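Local coordinates for Lys-gingipain W83 (Porphyromonas gingivalis, PDB 4ITC), which is a lysine-specific cysteine proteinase and probable virulence factor, represented here by its calcium-binding K1 cleaved adhesin domain, a beta sandwich with hemolytic activity in isolation, at residues G56-P60 / Q155-M159; A68-G74 / L142-Y148; S7-I12 / S41-V45; C44-F50 / D158-L164. All coordinates share one frame. Residues are numbered along the deposited sequence.

All four contacts tie together distant parts of one beta sandwich. Interaction 4 is the buried one, a true antiparallel strand pair (43-48 with 161-171) with regular backbone bonding and mostly apolar and aromatic side-chain packing. Interaction 3 shares Cys-44 and Val-45 with it but replaces strand pairing by calcium coordination at the start of strand 43-48. Interaction 1 shares Asp-158 and Met-159 with interaction 4, lies about 9 Å from it between centres, and is a more exposed, partly water-mediated loop contact. Interaction 2, about 32 Å from interaction 1 between centres, joins two loops by two direct backbone bonds and a leucine cluster. Interactions 1 and 4 share one guanidine; interactions 2 and 3 each meet another.

Interaction 1 of 4, residues G56-P60 / Q155-M159; sequences GVLTP and QSTDM. With GAI (guanidine), chain E.
A guanidine-binding loop at the end of the sandwich, contributing Asp-158 and Met-159 to the pocket, lies against the chain at 56-60. Both segments are extended over much of their length and run roughly antiparallel, with end-to-end directions 157° apart, yet they form no regular ladder. Nearest CA pairs are Val-57 with Asp-158 (5.1 Å) and Thr-59 with Thr-157 (5.2 Å). The direct hydrogen bond is made by a side chain: Thr-157, chi1 t, donates from OG1 to Leu-58 O at 2.8 Å. Val-57, also t, brings CG1 to 3.1 Å from Thr-157 OG1 and CG2 to 3.4 Å from Asp-158 OD1. Farther along, Pro-60 CD rests 3.4 Å from Ser-156 O, while water 1 bridges Pro-60 O (2.8 Å) and Ser-156 O (2.5 Å). Asp-158 adopts positive phi (65/40), and guanidine N3 donates to its O (2.9 Å) and N2 to its OD2 (3.0 Å). Leu-58 turns its end away, toward the calcium ligand Asp-24. The contact thus packs the link between strands 56-57 and 62-65 onto the loop joining strands 148-153 and 161-171, with Phe-50 of strand 50-51 against Val-57 and Asp-158.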
loop_
_atom_site.group_PDB
_atom_site.type_symbol
_atom_site.label_atom_id
_atom_site.label_comp_id
_atom_site.label_asym_id
_atom_site.label_seq_id
_atom_site.Cartn_x
_atom_site.Cartn_y
_atom_site.Cartn_z
ATOM N N GLY A 56 -6.237 19.204 3.682
ATOM C CA GLY A 56 -4.993 19.622 4.303
ATOM C C GLY A 56 -4.172 18.471 4.868
ATOM O O GLY A 56 -4.312 17.332 4.456
ATOM N N VAL A 57 -3.311 18.798 5.805
ATOM C CA VAL A 57 -2.359 17.848 6.359
ATOM C C VAL A 57 -3.065 16.773 7.155
ATOM O O VAL A 57 -3.912 17.066 8.014
ATOM C CB VAL A 57 -1.320 18.571 7.249
ATOM C CG1 VAL A 57 -0.420 17.582 7.976
ATOM C CG2 VAL A 57 -0.533 19.551 6.408
ATOM N N LEU A 58 -2.724 15.503 6.907
ATOM C CA LEU A 58 -3.257 14.377 7.648
ATOM C C LEU A 58 -2.161 13.633 8.382
ATOM O O LEU A 58 -0.984 13.792 8.041
ATOM C CB LEU A 58 -3.970 13.433 6.678
ATOM C CG LEU A 58 -5.067 14.090 5.866
ATOM C CD1 LEU A 58 -5.606 13.130 4.824
ATOM C CD2 LEU A 58 -6.179 14.508 6.823
ATOM N N THR A 59 -2.547 12.834 9.373
ATOM C CA THR A 59 -1.648 11.944 10.080
ATOM C C THR A 59 -2.179 10.476 9.999
ATOM O O THR A 59 -2.658 9.898 11.002
ATOM C CB THR A 59 -1.436 12.391 11.532
ATOM O OG1 THR A 59 -2.705 12.443 12.196
ATOM C CG2 THR A 59 -0.735 13.743 11.581
ATOM N N PRO A 60 -2.048 9.862 8.803
ATOM C CA PRO A 60 -2.634 8.528 8.605
ATOM C C PRO A 60 -2.043 7.447 9.508
ATOM O O PRO A 60 -0.840 7.452 9.806
ATOM C CB PRO A 60 -2.303 8.198 7.138
ATOM C CG PRO A 60 -1.205 9.120 6.789
ATOM C CD PRO A 60 -1.458 10.380 7.557
ATOM N N GLN A 155 3.112 6.947 10.323
ATOM C CA GLN A 155 4.332 7.779 10.564
ATOM C C GLN A 155 4.654 8.619 9.330
ATOM O O GLN A 155 5.818 8.717 8.881
ATOM C CB GLN A 155 5.529 6.933 11.002
ATOM C CG GLN A 155 5.343 6.460 12.428
ATOM C CD GLN A 155 6.394 5.468 12.895
ATOM O OE1 GLN A 155 7.431 5.279 12.263
ATOM N NE2 GLN A 155 6.121 4.841 14.012
ATOM N N SER A 156 3.575 9.163 8.752
ATOM C CA SER A 156 3.624 9.956 7.539
ATOM C C SER A 156 2.778 11.194 7.759
ATOM O O SER A 156 1.719 11.162 8.411
ATOM C CB SER A 156 3.053 9.189 6.331
ATOM O OG SER A 156 3.839 8.043 6.036
ATOM N N THR A 157 3.264 12.317 7.265
ATOM C CA THR A 157 2.414 13.515 7.275
ATOM C C THR A 157 2.926 14.537 6.266
ATOM O O THR A 157 4.138 14.660 6.018
ATOM C CB THR A 157 2.351 14.117 8.699
ATOM O OG1 THR A 157 1.347 15.132 8.739
ATOM C CG2 THR A 157 3.700 14.764 9.083
ATOM N N ASP A 158 1.999 15.235 5.640
ATOM C CA ASP A 158 2.310 16.428 4.867
ATOM C C ASP A 158 3.169 16.199 3.644
ATOM O O ASP A 158 4.000 17.016 3.293
ATOM C CB ASP A 158 2.944 17.506 5.802
ATOM C CG ASP A 158 2.982 18.848 5.169
ATOM O OD1 ASP A 158 2.103 19.184 4.340
ATOM O OD2 ASP A 158 3.885 19.632 5.542
ATOM N N MET A 159 2.894 15.101 2.945
ATOM C CA MET A 159 3.495 14.828 1.652
ATOM C C MET A 159 2.364 14.834 0.639
ATOM O O MET A 159 1.785 15.923 0.367
ATOM C CB MET A 159 4.343 13.570 1.712
ATOM C CG MET A 159 5.652 13.825 2.464
ATOM S SD MET A 159 6.791 14.808 1.476
ATOM C CE MET A 159 7.878 15.498 2.772
HETATM C C GAI E . 6.069 19.759 2.226
HETATM N N1 GAI E . 6.922 20.435 1.572
HETATM N N2 GAI E . 5.121 20.342 2.930
HETATM N N3 GAI E . 6.228 18.460 2.171
HETATM O O HOH W 1 0.960 9.497 10.182
HETATM O O HOH W 2 1.177 7.023 12.556
#

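Interaction 2 of 4, residues A68-G74 / L142-Y148; sequences ALDLPNG and LPAGTKY. With GAI (guanidine), chain D.
Leu-142, at the end of its strand, points toward the 68-74 loop and places CD1 3.8 Å from CD1 of Leu-71 (rotamer mt); its O lies 3.2 Å from Gly-74 CA. Gly-74 (phi/psi 80/-172) fits this spot because a CB would collide with that carbonyl. Pro-143 opens a type II beta turn ending at Thr-146, closed by Thr-146 N to Pro-143 O (3.2 Å) and reinforced by Thr-146 OG1 to the same oxygen (2.7 Å). Within the turn, Ala-144 CB approaches Pro-72 O at 3.5 Å and lines a pocket where guanidine N1 and N3 donate to Asn-73 OD1 at 2.9 and 3.0 Å. Gly-145, at 85/2, donates N to Leu-71 O (2.9 Å), which also receives Gly-74 N (3.0 Å). Thr-146 O is joined to Leu-71 N through water 3 (2.7 and 2.9 Å). Lys-147 O accepts Leu-69 N at 2.7 Å, their CA atoms 4.5 Å apart, and Tyr-148 CE1 packs 3.8 Å from Ala-68 CB. Lys-147 and Tyr-148 form a classic beta bulge opposite Ser-98. The paired loops close one end of the sandwich, 68-74 leading from strand 62-65 to 75-83 and 142-148 from 136-142 to 148-153, with Leu-69 and Leu-142 meeting Ile-169 of strand 161-171.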
loop_
_atom_site.group_PDB
_atom_site.type_symbol
_atom_site.label_atom_id
_atom_site.label_comp_id
_atom_site.label_asym_id
_atom_site.label_seq_id
_atom_site.Cartn_x
_atom_site.Cartn_y
_atom_site.Cartn_z
ATOM N N ALA A 68 -8.215 -13.725 3.835
ATOM C CA ALA A 68 -7.476 -14.785 4.486
ATOM C C ALA A 68 -6.687 -15.605 3.482
ATOM O O ALA A 68 -7.182 -15.921 2.399
ATOM C CB ALA A 68 -8.438 -15.696 5.242
ATOM N N LEU A 69 -5.504 -16.027 3.905
ATOM C CA LEU A 69 -4.531 -16.707 3.078
ATOM C C LEU A 69 -4.235 -18.105 3.648
ATOM O O LEU A 69 -4.372 -18.350 4.841
ATOM C CB LEU A 69 -3.235 -15.908 3.050
ATOM C CG LEU A 69 -3.324 -14.424 2.689
ATOM C CD1 LEU A 69 -1.990 -13.723 2.909
ATOM C CD2 LEU A 69 -3.775 -14.229 1.253
ATOM N N ASP A 70 -3.874 -19.024 2.735
ATOM C CA ASP A 70 -3.507 -20.404 3.067
ATOM C C ASP A 70 -2.074 -20.624 2.633
ATOM O O ASP A 70 -1.790 -20.861 1.455
ATOM C CB ASP A 70 -4.440 -21.373 2.300
ATOM C CG ASP A 70 -4.189 -22.836 2.635
ATOM O OD1 ASP A 70 -3.695 -23.117 3.745
ATOM O OD2 ASP A 70 -4.536 -23.680 1.775
ATOM N N LEU A 71 -1.165 -20.511 3.601
ATOM C CA LEU A 71 0.261 -20.498 3.312
ATOM C C LEU A 71 1.000 -21.400 4.279
ATOM O O LEU A 71 1.831 -20.941 5.080
ATOM C CB LEU A 71 0.764 -19.055 3.417
ATOM C CG LEU A 71 0.243 -18.112 2.328
ATOM C CD1 LEU A 71 0.668 -16.664 2.640
ATOM C CD2 LEU A 71 0.707 -18.502 0.952
ATOM N N PRO A 72 0.670 -22.700 4.253
ATOM C CA PRO A 72 1.275 -23.611 5.245
ATOM C C PRO A 72 2.794 -23.721 5.177
ATOM O O PRO A 72 3.428 -24.013 6.196
ATOM C CB PRO A 72 0.611 -24.975 4.921
ATOM C CG PRO A 72 0.216 -24.862 3.488
ATOM C CD PRO A 72 -0.143 -23.411 3.248
ATOM N N ASN A 73 3.413 -23.511 4.027
ATOM C CA ASN A 73 4.890 -23.392 3.996
ATOM C C ASN A 73 5.319 -22.047 3.423
ATOM O O ASN A 73 6.325 -21.943 2.720
ATOM C CB ASN A 73 5.558 -24.537 3.226
ATOM C CG ASN A 73 5.730 -25.816 4.050
ATOM O OD1 ASN A 73 5.997 -25.824 5.273
ATOM N ND2 ASN A 73 5.610 -26.926 3.358
ATOM N N GLY A 74 4.545 -21.022 3.744
ATOM C CA GLY A 74 4.938 -19.647 3.410
ATOM C C GLY A 74 4.638 -19.325 1.968
ATOM O O GLY A 74 4.032 -20.097 1.249
ATOM N N LEU A 142 6.869 -14.355 2.913
ATOM C CA LEU A 142 5.811 -14.471 3.902
ATOM C C LEU A 142 6.061 -15.719 4.737
ATOM O O LEU A 142 6.268 -16.789 4.194
ATOM C CB LEU A 142 4.457 -14.581 3.238
ATOM C CG LEU A 142 4.056 -13.424 2.318
ATOM C CD1 LEU A 142 2.672 -13.598 1.733
ATOM C CD2 LEU A 142 4.113 -12.118 3.093
ATOM N N PRO A 143 6.125 -15.573 6.044
ATOM C CA PRO A 143 6.364 -16.767 6.881
ATOM C C PRO A 143 5.290 -17.843 6.743
ATOM O O PRO A 143 4.102 -17.592 6.425
ATOM C CB PRO A 143 6.345 -16.199 8.303
ATOM C CG PRO A 143 6.617 -14.745 8.163
ATOM C CD PRO A 143 6.091 -14.319 6.838
ATOM N N ALA A 144 5.687 -19.075 7.035
ATOM C CA ALA A 144 4.720 -20.172 7.103
ATOM C C ALA A 144 3.631 -19.849 8.146
ATOM O O ALA A 144 3.940 -19.370 9.242
ATOM C CB ALA A 144 5.451 -21.446 7.516
ATOM N N GLY A 145 2.372 -20.165 7.817
ATOM C CA GLY A 145 1.253 -19.897 8.698
ATOM C C GLY A 145 0.669 -18.503 8.600
ATOM O O GLY A 145 -0.269 -18.179 9.338
ATOM N N THR A 146 1.209 -17.684 7.707
ATOM C CA THR A 146 0.646 -16.348 7.478
ATOM C C THR A 146 -0.786 -16.512 7.017
ATOM O O THR A 146 -1.064 -17.238 6.054
ATOM C CB THR A 146 1.468 -15.599 6.439
ATOM O OG1 THR A 146 2.762 -15.329 6.986
ATOM C CG2 THR A 146 0.810 -14.260 6.046
ATOM N N LYS A 147 -1.694 -15.804 7.670
ATOM C CA LYS A 147 -3.101 -15.819 7.284
ATOM C C LYS A 147 -3.513 -14.501 6.652
ATOM O O LYS A 147 -4.355 -14.461 5.753
ATOM C CB LYS A 147 -3.941 -16.089 8.517
ATOM C CG LYS A 147 -5.383 -16.435 8.239
ATOM C CD LYS A 147 -6.057 -16.742 9.571
ATOM C CE LYS A 147 -7.297 -17.593 9.426
ATOM N NZ LYS A 147 -8.171 -17.080 8.369
ATOM N N TYR A 148 -2.930 -13.404 7.109
ATOM C CA TYR A 148 -3.243 -12.090 6.509
ATOM C C TYR A 148 -2.001 -11.270 6.293
ATOM O O TYR A 148 -1.058 -11.343 7.100
ATOM C CB TYR A 148 -4.173 -11.277 7.422
ATOM C CG TYR A 148 -5.477 -11.947 7.765
ATOM C CD1 TYR A 148 -6.566 -11.881 6.899
ATOM C CD2 TYR A 148 -5.624 -12.618 8.967
ATOM C CE1 TYR A 148 -7.754 -12.488 7.227
ATOM C CE2 TYR A 148 -6.824 -13.248 9.291
ATOM C CZ TYR A 148 -7.858 -13.163 8.411
ATOM O OH TYR A 148 -9.085 -13.788 8.719
HETATM C C GAI D . 7.522 -24.531 8.011
HETATM N N1 GAI D . 8.091 -24.657 6.895
HETATM N N2 GAI D . 8.033 -23.851 9.031
HETATM N N3 GAI D . 6.344 -25.090 8.167
HETATM O O HOH W 3 -1.524 -19.871 6.389
#

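Interaction 3 of 4, residues S7-I12 / S41-V45; sequences SFENGI and SNGCV. With CA (calcium ion), chain C; GAI (guanidine), chain G.
Four ligands of one calcium ion come from these two segments: Ser-7 O (2.4 Å from the calcium ion), Glu-9 OE2 (2.3 Å), Ser-41 OG (2.4 Å) and Gly-43 O (2.3 Å), with Asp-165 and Glu-166 completing the site. To deliver them, the 7-12 loop bends through Phe-8 at positive phi (55/35), and CA atoms of Glu-9 and Gly-43 come within 4.3 Å. A CB on Gly-43 would strike Phe-8 O and Glu-9 CA. Glu-9, chi1 and chi2 both m, curls its carboxylate so that OE1 also takes weak hydrogen bonds from Asn-42 N (3.1 Å) and Gly-43 N (3.0 Å). Ser-41, chi1 p, turns OG to the metal, and the same hydroxyl is hydrogen-bonded to Tyr-39 O. Away from the calcium ion, Val-45 CG1 lies over the face of the Phe-8 ring, 3.8 Å from its centroid, a CH-pi contact, and packs 3.6 Å from Ile-12 CG1. Water 4 lies 2.7 Å from Phe-8 O and 2.9 Å from Cys-44 O. With hard oxygen ligands, several of them carboxylates, the ion draws together the 7-12 loop, the start of strand 43-48 and strand 161-171.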
loop_
_atom_site.group_PDB
_atom_site.type_symbol
_atom_site.label_atom_id
_atom_site.label_comp_id
_atom_site.label_asym_id
_atom_site.label_seq_id
_atom_site.Cartn_x
_atom_site.Cartn_y
_atom_site.Cartn_z
ATOM N N SER A 7 -5.374 -6.657 -9.008
ATOM C CA SER A 7 -4.966 -5.538 -9.819
ATOM C C SER A 7 -5.664 -4.234 -9.510
ATOM O O SER A 7 -5.311 -3.171 -10.032
ATOM C CB SER A 7 -5.160 -5.886 -11.306
ATOM O OG SER A 7 -4.267 -6.912 -11.713
ATOM N N PHE A 8 -6.677 -4.275 -8.652
ATOM C CA PHE A 8 -7.431 -3.089 -8.277
ATOM C C PHE A 8 -8.029 -2.295 -9.450
ATOM O O PHE A 8 -8.123 -1.066 -9.390
ATOM C CB PHE A 8 -6.573 -2.165 -7.383
ATOM C CG PHE A 8 -6.119 -2.818 -6.125
ATOM C CD1 PHE A 8 -7.020 -3.127 -5.122
ATOM C CD2 PHE A 8 -4.774 -3.102 -5.929
ATOM C CE1 PHE A 8 -6.618 -3.758 -3.930
ATOM C CE2 PHE A 8 -4.385 -3.724 -4.763
ATOM C CZ PHE A 8 -5.284 -4.066 -3.780
ATOM N N GLU A 9 -8.453 -2.986 -10.485
ATOM C CA GLU A 9 -8.993 -2.310 -11.654
ATOM C C GLU A 9 -10.416 -1.860 -11.410
ATOM O O GLU A 9 -10.926 -0.962 -12.101
ATOM C CB GLU A 9 -8.877 -3.191 -12.912
ATOM C CG GLU A 9 -7.430 -3.503 -13.275
ATOM C CD GLU A 9 -6.585 -2.260 -13.409
ATOM O OE1 GLU A 9 -6.991 -1.336 -14.150
ATOM O OE2 GLU A 9 -5.477 -2.186 -12.813
ATOM N N ASN A 10 -11.082 -2.481 -10.442
ATOM C CA ASN A 10 -12.439 -2.104 -10.050
ATOM C C ASN A 10 -12.576 -1.890 -8.556
ATOM O O ASN A 10 -13.507 -2.351 -7.908
ATOM C CB ASN A 10 -13.425 -3.144 -10.592
ATOM C CG ASN A 10 -13.527 -3.066 -12.096
ATOM O OD1 ASN A 10 -12.973 -3.887 -12.824
ATOM N ND2 ASN A 10 -14.165 -2.038 -12.544
ATOM N N GLY A 11 -11.603 -1.189 -7.984
ATOM C CA GLY A 11 -11.690 -0.804 -6.604
ATOM C C GLY A 11 -11.174 -1.890 -5.664
ATOM O O GLY A 11 -10.512 -2.833 -6.057
ATOM N N ILE A 12 -11.497 -1.693 -4.396
ATOM C CA ILE A 12 -11.083 -2.604 -3.340
ATOM C C ILE A 12 -12.220 -3.603 -3.086
ATOM O O ILE A 12 -13.303 -3.224 -2.635
ATOM C CB ILE A 12 -10.782 -1.841 -2.051
ATOM C CG1 ILE A 12 -9.711 -0.763 -2.309
ATOM C CG2 ILE A 12 -10.321 -2.830 -0.969
ATOM C CD1 ILE A 12 -9.492 0.164 -1.145
ATOM N N SER A 41 -1.515 -0.058 -15.859
ATOM C CA SER A 41 -2.925 -0.356 -15.679
ATOM C C SER A 41 -3.669 0.890 -15.217
ATOM O O SER A 41 -3.064 1.823 -14.769
ATOM C CB SER A 41 -3.122 -1.503 -14.707
ATOM O OG SER A 41 -2.735 -1.157 -13.384
ATOM N N ASN A 42 -5.002 0.803 -15.255
ATOM C CA ASN A 42 -5.928 1.911 -15.045
ATOM C C ASN A 42 -6.257 2.238 -13.570
ATOM O O ASN A 42 -6.641 3.358 -13.215
ATOM C CB ASN A 42 -7.239 1.510 -15.743
ATOM C CG ASN A 42 -8.178 2.683 -15.975
ATOM O OD1 ASN A 42 -7.834 3.620 -16.699
ATOM N ND2 ASN A 42 -9.381 2.615 -15.407
ATOM N N GLY A 43 -6.186 1.219 -12.741
ATOM C CA GLY A 43 -6.621 1.289 -11.348
ATOM C C GLY A 43 -5.561 0.893 -10.344
ATOM O O GLY A 43 -4.669 0.101 -10.626
ATOM N N CYS A 44 -5.638 1.518 -9.180
ATOM C CA CYS A 44 -4.746 1.187 -8.057
ATOM C C CYS A 44 -5.429 1.584 -6.770
ATOM O O CYS A 44 -6.623 1.879 -6.780
ATOM C CB CYS A 44 -3.421 1.883 -8.193
ATOM S SG CYS A 44 -3.436 3.675 -8.058
ATOM N N VAL A 45 -4.700 1.545 -5.644
ATOM C CA VAL A 45 -5.192 2.104 -4.403
ATOM C C VAL A 45 -4.191 3.129 -3.894
ATOM O O VAL A 45 -3.028 3.106 -4.242
ATOM C CB VAL A 45 -5.432 1.026 -3.317
ATOM C CG1 VAL A 45 -6.539 0.098 -3.787
ATOM C CG2 VAL A 45 -4.174 0.260 -3.011
HETATM CA CA CA C . -3.797 -1.927 -11.325
HETATM C C GAI G . -12.929 -2.322 1.637
HETATM N N1 GAI G . -12.522 -2.579 2.805
HETATM N N2 GAI G . -13.184 -3.288 0.756
HETATM N N3 GAI G . -13.118 -1.050 1.279
HETATM O O HOH W 4 -9.092 0.998 -8.028
HETATM O O HOH W 5 -9.607 0.131 -14.192
#

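Interaction 4 of 4, residues C44-F50 / D158-L164. With GAI (guanidine), chain E.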
loop_
_atom_site.group_PDB
_atom_site.type_symbol
_atom_site.label_atom_id
_atom_site.label_comp_id
_atom_site.label_asym_id
_atom_site.label_seq_id
_atom_site.Cartn_x
_atom_site.Cartn_y
_atom_site.Cartn_z
ATOM N N CYS A 44 -5.638 1.518 -9.180
ATOM C CA CYS A 44 -4.746 1.187 -8.057
ATOM C C CYS A 44 -5.429 1.584 -6.770
ATOM O O CYS A 44 -6.623 1.879 -6.780
ATOM C CB CYS A 44 -3.421 1.883 -8.193
ATOM S SG CYS A 44 -3.436 3.675 -8.058
ATOM N N VAL A 45 -4.700 1.545 -5.644
ATOM C CA VAL A 45 -5.192 2.104 -4.403
ATOM C C VAL A 45 -4.191 3.129 -3.894
ATOM O O VAL A 45 -3.028 3.106 -4.242
ATOM C CB VAL A 45 -5.432 1.026 -3.317
ATOM C CG1 VAL A 45 -6.539 0.098 -3.787
ATOM C CG2 VAL A 45 -4.174 0.260 -3.011
ATOM N N TYR A 46 -4.695 4.044 -3.069
ATOM C CA TYR A 46 -3.851 5.093 -2.532
ATOM C C TYR A 46 -4.314 5.516 -1.149
ATOM O O TYR A 46 -5.457 5.273 -0.730
ATOM C CB TYR A 46 -3.807 6.304 -3.449
ATOM C CG TYR A 46 -5.079 7.115 -3.483
ATOM C CD1 TYR A 46 -6.165 6.710 -4.254
ATOM C CD2 TYR A 46 -5.187 8.284 -2.778
ATOM C CE1 TYR A 46 -7.299 7.462 -4.314
ATOM C CE2 TYR A 46 -6.337 9.059 -2.821
ATOM C CZ TYR A 46 -7.405 8.634 -3.591
ATOM O OH TYR A 46 -8.570 9.408 -3.647
ATOM N N SER A 47 -3.380 6.112 -0.403
ATOM C CA SER A 47 -3.643 6.622 0.918
ATOM C C SER A 47 -2.953 7.975 1.051
ATOM O O SER A 47 -1.845 8.196 0.550
ATOM C CB SER A 47 -3.137 5.641 1.961
ATOM O OG SER A 47 -3.292 6.122 3.271
ATOM N N GLU A 48 -3.640 8.910 1.725
ATOM C CA GLU A 48 -3.272 10.321 1.777
ATOM C C GLU A 48 -2.541 10.718 3.057
ATOM O O GLU A 48 -3.021 10.464 4.180
ATOM C CB GLU A 48 -4.552 11.158 1.706
ATOM C CG GLU A 48 -5.338 10.962 0.424
ATOM C CD GLU A 48 -6.791 11.351 0.578
ATOM O OE1 GLU A 48 -7.195 12.288 -0.175
ATOM O OE2 GLU A 48 -7.508 10.781 1.452
ATOM N N SER A 49 -1.431 11.456 2.902
ATOM C CA SER A 49 -0.875 12.247 3.998
ATOM C C SER A 49 -1.174 13.737 3.898
ATOM O O SER A 49 -0.822 14.496 4.813
ATOM C CB SER A 49 0.640 12.016 4.100
ATOM O OG SER A 49 1.320 12.674 3.084
ATOM N N PHE A 50 -1.821 14.139 2.802
ATOM C CA PHE A 50 -2.311 15.498 2.570
ATOM C C PHE A 50 -3.487 15.330 1.628
ATOM O O PHE A 50 -3.375 14.621 0.633
ATOM C CB PHE A 50 -1.224 16.336 1.902
ATOM C CG PHE A 50 -1.630 17.783 1.628
ATOM C CD1 PHE A 50 -2.261 18.107 0.450
ATOM C CD2 PHE A 50 -1.447 18.754 2.589
ATOM C CE1 PHE A 50 -2.654 19.414 0.188
ATOM C CE2 PHE A 50 -1.835 20.066 2.347
ATOM C CZ PHE A 50 -2.431 20.376 1.148
ATOM N N ASP A 158 1.999 15.235 5.640
ATOM C CA ASP A 158 2.310 16.428 4.867
ATOM C C ASP A 158 3.169 16.199 3.644
ATOM O O ASP A 158 4.000 17.016 3.293
ATOM C CB ASP A 158 2.944 17.506 5.802
ATOM C CG ASP A 158 2.982 18.848 5.169
ATOM O OD1 ASP A 158 2.103 19.184 4.340
ATOM O OD2 ASP A 158 3.885 19.632 5.542
ATOM N N MET A 159 2.894 15.101 2.945
ATOM C CA MET A 159 3.495 14.828 1.652
ATOM C C MET A 159 2.364 14.834 0.639
ATOM O O MET A 159 1.785 15.923 0.367
ATOM C CB MET A 159 4.343 13.570 1.712
ATOM C CG MET A 159 5.652 13.825 2.464
ATOM S SD MET A 159 6.791 14.808 1.476
ATOM C CE MET A 159 7.878 15.498 2.772
ATOM N N PHE A 160 1.966 13.687 0.105
ATOM C CA PHE A 160 0.754 13.694 -0.743
ATOM C C PHE A 160 0.061 12.345 -0.637
ATOM O O PHE A 160 -0.702 12.139 0.296
ATOM C CB PHE A 160 1.026 14.174 -2.171
ATOM C CG PHE A 160 -0.215 14.507 -2.952
ATOM C CD1 PHE A 160 -1.155 15.375 -2.427
ATOM C CD2 PHE A 160 -0.444 13.953 -4.183
ATOM C CE1 PHE A 160 -2.302 15.720 -3.154
ATOM C CE2 PHE A 160 -1.607 14.287 -4.924
ATOM C CZ PHE A 160 -2.528 15.153 -4.396
ATOM N N TYR A 161 0.254 11.472 -1.598
ATOM C CA TYR A 161 -0.276 10.096 -1.537
ATOM C C TYR A 161 0.815 9.078 -1.715
ATOM O O TYR A 161 1.792 9.305 -2.432
ATOM C CB TYR A 161 -1.312 9.752 -2.601
ATOM C CG TYR A 161 -2.367 10.741 -2.990
ATOM C CD1 TYR A 161 -2.833 11.722 -2.097
ATOM C CD2 TYR A 161 -2.961 10.634 -4.241
ATOM C CE1 TYR A 161 -3.818 12.606 -2.502
ATOM C CE2 TYR A 161 -3.961 11.506 -4.645
ATOM C CZ TYR A 161 -4.377 12.485 -3.770
ATOM O OH TYR A 161 -5.399 13.386 -4.072
ATOM N N ILE A 162 0.606 7.916 -1.086
ATOM C CA ILE A 162 1.251 6.695 -1.471
ATOM C C ILE A 162 0.262 5.879 -2.307
ATOM O O ILE A 162 -0.908 5.722 -1.931
ATOM C CB ILE A 162 1.783 5.881 -0.247
ATOM C CG1 ILE A 162 2.546 4.633 -0.720
ATOM C CG2 ILE A 162 0.713 5.559 0.776
ATOM C CD1 ILE A 162 3.264 3.949 0.425
ATOM N N ASP A 163 0.743 5.339 -3.414
ATOM C CA ASP A 163 -0.051 4.507 -4.289
ATOM C C ASP A 163 0.522 3.071 -4.251
ATOM O O ASP A 163 1.728 2.884 -4.246
ATOM C CB ASP A 163 0.037 4.979 -5.721
ATOM C CG ASP A 163 -0.372 6.425 -5.974
ATOM O OD1 ASP A 163 -0.959 7.144 -5.130
ATOM O OD2 ASP A 163 -0.070 6.850 -7.153
ATOM N N LEU A 164 -0.367 2.096 -4.373
ATOM C CA LEU A 164 -0.059 0.683 -4.263
ATOM C C LEU A 164 -0.839 -0.047 -5.350
ATOM O O LEU A 164 -2.019 0.261 -5.590
ATOM C CB LEU A 164 -0.471 0.162 -2.868
ATOM C CG LEU A 164 -0.487 -1.347 -2.651
ATOM C CD1 LEU A 164 0.940 -1.818 -2.519
ATOM C CD2 LEU A 164 -1.247 -1.714 -1.372
HETATM C C GAI E . 6.069 19.759 2.226
HETATM N N1 GAI E . 6.922 20.435 1.572
HETATM N N2 GAI E . 5.121 20.342 2.930
HETATM N N3 GAI E . 6.228 18.460 2.171
HETATM O O HOH W 6 -6.835 14.358 -1.931
#
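Val-45 CG2 packs 3.7 Å from Leu-164 CB, on the face where Ser-47 CB meets Ile-162 CG2 at 4.0 Å; this face of the antiparallel pair turns to the other sheet of the sandwich, Leu-164 on Phe-151 and Ile-162 on His-153. On the opposite face, Tyr-46 CD2 touches Tyr-161 CD2 at 3.6 Å, ring planes 31° apart. The N-to-C directions of strand segments 44-48 and 161-164 are 156° apart. Val-45 with Leu-164 and Ser-47 with Ile-162 are hydrogen-bonded pairs, each linked by reciprocal N-to-O bonds of 2.8 to 3.0 Å. Within the strand, buried Glu-48 forms a salt bridge with Lys-29. Beyond it, Ser-49 N binds Phe-160 O (2.8 Å), Asp-158 N binds Ser-49 O (3.0 Å) and Met-159 N reaches Ser-49 OG (2.9 Å), a hydroxyl also bonded to Glu-91. At the loop end, guanidine N3 donates to Asp-158 O (2.9 Å) and N2 to Asp-158 OD2 (3.0 Å). The 161-164 part of strand 161-171 lies between strands 43-48 and 75-83; strand 3-6 pairs elsewhere along 161-171, and strand 29-32 with the far edge of 43-48.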